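2-oxoglutarate carboxylase small subunit (Hydrogenobacter thermophilus, PDB 7KCT) is the biotin carboxylase-type subunit of a two-subunit carboxylase, built around an ATP-grasp domain that binds adenosine-5'-diphosphate. Local coordinates at residues T138-L146 with R202-Y210. Residues are numbered along the deposited sequence; the frame is centred on the assembly and turned at random.
Sequences TVPGSDGIL and RGDLLLEKY. With ADP (adenosine-5'-diphosphate), chain C.
I145 meets the R202 guanidinium at its edge, CD1 lying in the plane of the group 3.9 Å from NH1. D204 OD2 reaches the same edge in a salt bridge, NH1 to OD2 3.1 Å; OD2 lies close to the guanidinium plane, whereas NH1 comes from the anti side, 20° out of the D204 carboxylate plane. R202 NH1 is also paired with D123, beside the bound bicarbonate ion. I145 CG2 packs on D204 CB and L205 O.

Along the strand the loop 138-146 is held by three backbone bonds and one from the S142 hydroxyl. K209 N donates to P140 O (2.9 Å) and S142 N to L207 O, and G141 forms a single beta bridge with E208. S142 OG, placed between its own N and carbonyl carbon (chi1 53°), accepts the N-H of L207 (OG to N 3.1 Å) in a nearly straight bond (168°), just before the chain turns out through D143, the centre of an inverse gamma turn. Further along, L146 N donates to L205 O, while L146 CD1 leans on L207 CB.

At the other end V139 crosses E208 at about a right angle, CG1 against CB (3.8 Å). E208 extends beyond CG to the adenine, where OE2 takes ADP N6 at 2.7 Å; K209 O is a second acceptor for N6, and Y210 CE1 lies 3.4 Å from ADP C2. K128 and K166 pair with the E208 carboxylate and probably stabilise its negative charge. V139, E208, K209 and Y210 thus line one wall of the adenine pocket of the ATP-grasp fold.

Strand 205-209 is an outer strand of its sheet, pairing with strand 163-167 on one edge and the loop on the other; L146 and S142 rest on helix 149-159, and I145 and L206 on helix 124-133.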
# COMPACT_ATOMS: atom_id res chain seq x y z
N THR A 138 29.13 15.29 -19.12
CA THR A 138 28.56 14.39 -20.10
C THR A 138 29.58 13.32 -20.39
O THR A 138 30.77 13.47 -20.09
CB THR A 138 28.14 15.07 -21.42
OG1 THR A 138 29.23 15.79 -22.00
CG2 THR A 138 26.93 16.00 -21.23
N VAL A 139 29.10 12.23 -20.99
CA VAL A 139 29.99 11.14 -21.38
C VAL A 139 30.80 11.59 -22.59
O VAL A 139 30.22 11.99 -23.61
CB VAL A 139 29.18 9.88 -21.72
CG1 VAL A 139 30.13 8.72 -22.00
CG2 VAL A 139 28.21 9.48 -20.62
N PRO A 140 32.13 11.46 -22.57
CA PRO A 140 32.92 11.79 -23.76
C PRO A 140 32.47 10.99 -24.97
O PRO A 140 32.06 9.84 -24.86
CB PRO A 140 34.35 11.43 -23.34
CG PRO A 140 34.35 11.54 -21.81
CD PRO A 140 32.96 11.08 -21.40
N GLY A 141 32.55 11.60 -26.15
CA GLY A 141 32.24 10.89 -27.37
C GLY A 141 32.09 11.86 -28.53
O GLY A 141 32.55 12.99 -28.45
N SER A 142 31.44 11.39 -29.59
CA SER A 142 31.24 12.23 -30.76
C SER A 142 30.54 13.52 -30.35
O SER A 142 29.69 13.54 -29.45
CB SER A 142 30.44 11.49 -31.83
OG SER A 142 29.25 10.96 -31.31
N ASP A 143 30.94 14.62 -30.97
CA ASP A 143 30.26 15.90 -30.80
C ASP A 143 29.14 15.85 -31.83
O ASP A 143 29.33 16.18 -33.00
CB ASP A 143 31.20 17.07 -31.02
N GLY A 144 28.00 15.32 -31.42
CA GLY A 144 26.90 15.14 -32.33
C GLY A 144 26.85 13.77 -32.99
O GLY A 144 27.61 12.84 -32.70
N ILE A 145 25.90 13.67 -33.91
CA ILE A 145 25.68 12.45 -34.66
C ILE A 145 26.89 12.13 -35.53
O ILE A 145 27.70 13.00 -35.85
CB ILE A 145 24.41 12.63 -35.50
CG1 ILE A 145 23.20 12.70 -34.57
CG2 ILE A 145 24.26 11.52 -36.50
CD1 ILE A 145 21.98 13.34 -35.21
N LEU A 146 27.00 10.86 -35.91
CA LEU A 146 28.07 10.39 -36.78
C LEU A 146 27.65 10.48 -38.24
O LEU A 146 26.56 10.01 -38.60
CB LEU A 146 28.45 8.95 -36.42
CG LEU A 146 28.91 8.61 -35.00
CD1 LEU A 146 28.84 7.09 -34.79
CD2 LEU A 146 30.33 9.11 -34.76
N ARG A 202 14.57 6.67 -37.89
CA ARG A 202 15.78 7.43 -38.16
C ARG A 202 16.97 6.62 -37.67
O ARG A 202 17.01 6.22 -36.51
CB ARG A 202 15.70 8.79 -37.47
CG ARG A 202 16.94 9.65 -37.58
CD ARG A 202 16.64 11.12 -37.29
NE ARG A 202 16.23 11.36 -35.91
CZ ARG A 202 17.04 11.78 -34.94
NH1 ARG A 202 18.34 11.99 -35.19
NH2 ARG A 202 16.56 11.98 -33.72
N GLY A 203 17.93 6.38 -38.56
CA GLY A 203 19.04 5.50 -38.27
C GLY A 203 20.25 6.14 -37.63
O GLY A 203 21.26 5.46 -37.42
N ASP A 204 20.17 7.42 -37.28
CA ASP A 204 21.36 8.17 -36.87
C ASP A 204 21.92 7.68 -35.54
O ASP A 204 21.19 7.57 -34.55
CB ASP A 204 21.02 9.65 -36.74
CG ASP A 204 20.38 10.23 -37.98
OD1 ASP A 204 20.57 9.66 -39.08
OD2 ASP A 204 19.66 11.24 -37.85
N LEU A 205 23.24 7.48 -35.51
CA LEU A 205 23.92 6.97 -34.33
C LEU A 205 24.85 8.04 -33.76
O LEU A 205 25.34 8.91 -34.48
CB LEU A 205 24.71 5.71 -34.66
CG LEU A 205 23.94 4.61 -35.41
CD1 LEU A 205 24.88 3.51 -35.87
CD2 LEU A 205 22.87 4.05 -34.56
N LEU A 206 25.04 7.99 -32.45
CA LEU A 206 26.15 8.66 -31.79
C LEU A 206 27.07 7.60 -31.19
O LEU A 206 26.72 6.43 -31.03
CB LEU A 206 25.64 9.64 -30.72
CG LEU A 206 24.92 9.14 -29.47
CD1 LEU A 206 25.94 8.55 -28.49
CD2 LEU A 206 24.16 10.25 -28.80
N LEU A 207 28.25 8.06 -30.80
CA LEU A 207 29.26 7.20 -30.21
C LEU A 207 29.68 7.83 -28.90
O LEU A 207 29.91 9.04 -28.85
CB LEU A 207 30.46 7.06 -31.15
CG LEU A 207 31.58 6.09 -30.79
CD1 LEU A 207 32.46 5.85 -32.04
CD2 LEU A 207 32.40 6.62 -29.68
N GLU A 208 29.78 7.03 -27.84
CA GLU A 208 30.36 7.52 -26.61
C GLU A 208 31.24 6.47 -25.95
O GLU A 208 31.24 5.30 -26.32
CB GLU A 208 29.28 8.03 -25.64
CG GLU A 208 28.15 7.09 -25.29
CD GLU A 208 27.09 7.77 -24.39
OE1 GLU A 208 26.74 8.95 -24.64
OE2 GLU A 208 26.58 7.13 -23.44
N LYS A 209 32.05 6.94 -25.01
CA LYS A 209 32.92 6.06 -24.25
C LYS A 209 32.05 5.04 -23.54
O LYS A 209 31.06 5.39 -22.89
CB LYS A 209 33.70 6.88 -23.23
CG LYS A 209 34.61 6.09 -22.32
CD LYS A 209 35.73 5.46 -23.10
CE LYS A 209 36.22 4.20 -22.42
NZ LYS A 209 37.01 3.37 -23.35
N TYR A 210 32.39 3.77 -23.71
CA TYR A 210 31.71 2.76 -22.90
C TYR A 210 32.29 2.78 -21.49
O TYR A 210 33.48 2.48 -21.29
CB TYR A 210 31.85 1.38 -23.49
CG TYR A 210 31.14 0.38 -22.60
CD1 TYR A 210 29.73 0.34 -22.55
CD2 TYR A 210 31.85 -0.48 -21.77
CE1 TYR A 210 29.05 -0.58 -21.72
CE2 TYR A 210 31.19 -1.41 -20.95
CZ TYR A 210 29.79 -1.45 -20.93
OH TYR A 210 29.19 -2.37 -20.10
PB ADP C . 17.35 4.25 -23.72
O1B ADP C . 16.99 3.08 -24.57
O2B ADP C . 17.20 4.36 -22.23
O3B ADP C . 17.16 5.59 -24.40
PA ADP C . 19.82 5.07 -22.67
O1A ADP C . 19.32 5.55 -21.36
O2A ADP C . 20.94 5.87 -23.32
O3A ADP C . 19.17 4.24 -23.83
O5' ADP C . 20.99 3.79 -21.95
C5' ADP C . 20.44 2.43 -21.94
C4' ADP C . 21.20 1.75 -20.87
O4' ADP C . 22.44 1.39 -21.52
C3' ADP C . 21.53 2.65 -19.74
O3' ADP C . 20.60 2.45 -18.66
C2' ADP C . 22.84 2.00 -19.31
O2' ADP C . 22.63 0.69 -18.67
C1' ADP C . 23.51 1.65 -20.61
N9 ADP C . 24.37 2.76 -21.10
C8 ADP C . 24.02 3.92 -21.79
N7 ADP C . 25.12 4.67 -22.08
C5 ADP C . 26.19 3.98 -21.52
C6 ADP C . 27.58 4.24 -21.47
N6 ADP C . 28.08 5.37 -22.04
N1 ADP C . 28.43 3.40 -20.82
C2 ADP C . 27.85 2.30 -20.30
N3 ADP C . 26.56 1.91 -20.27
C4 ADP C . 25.74 2.79 -20.91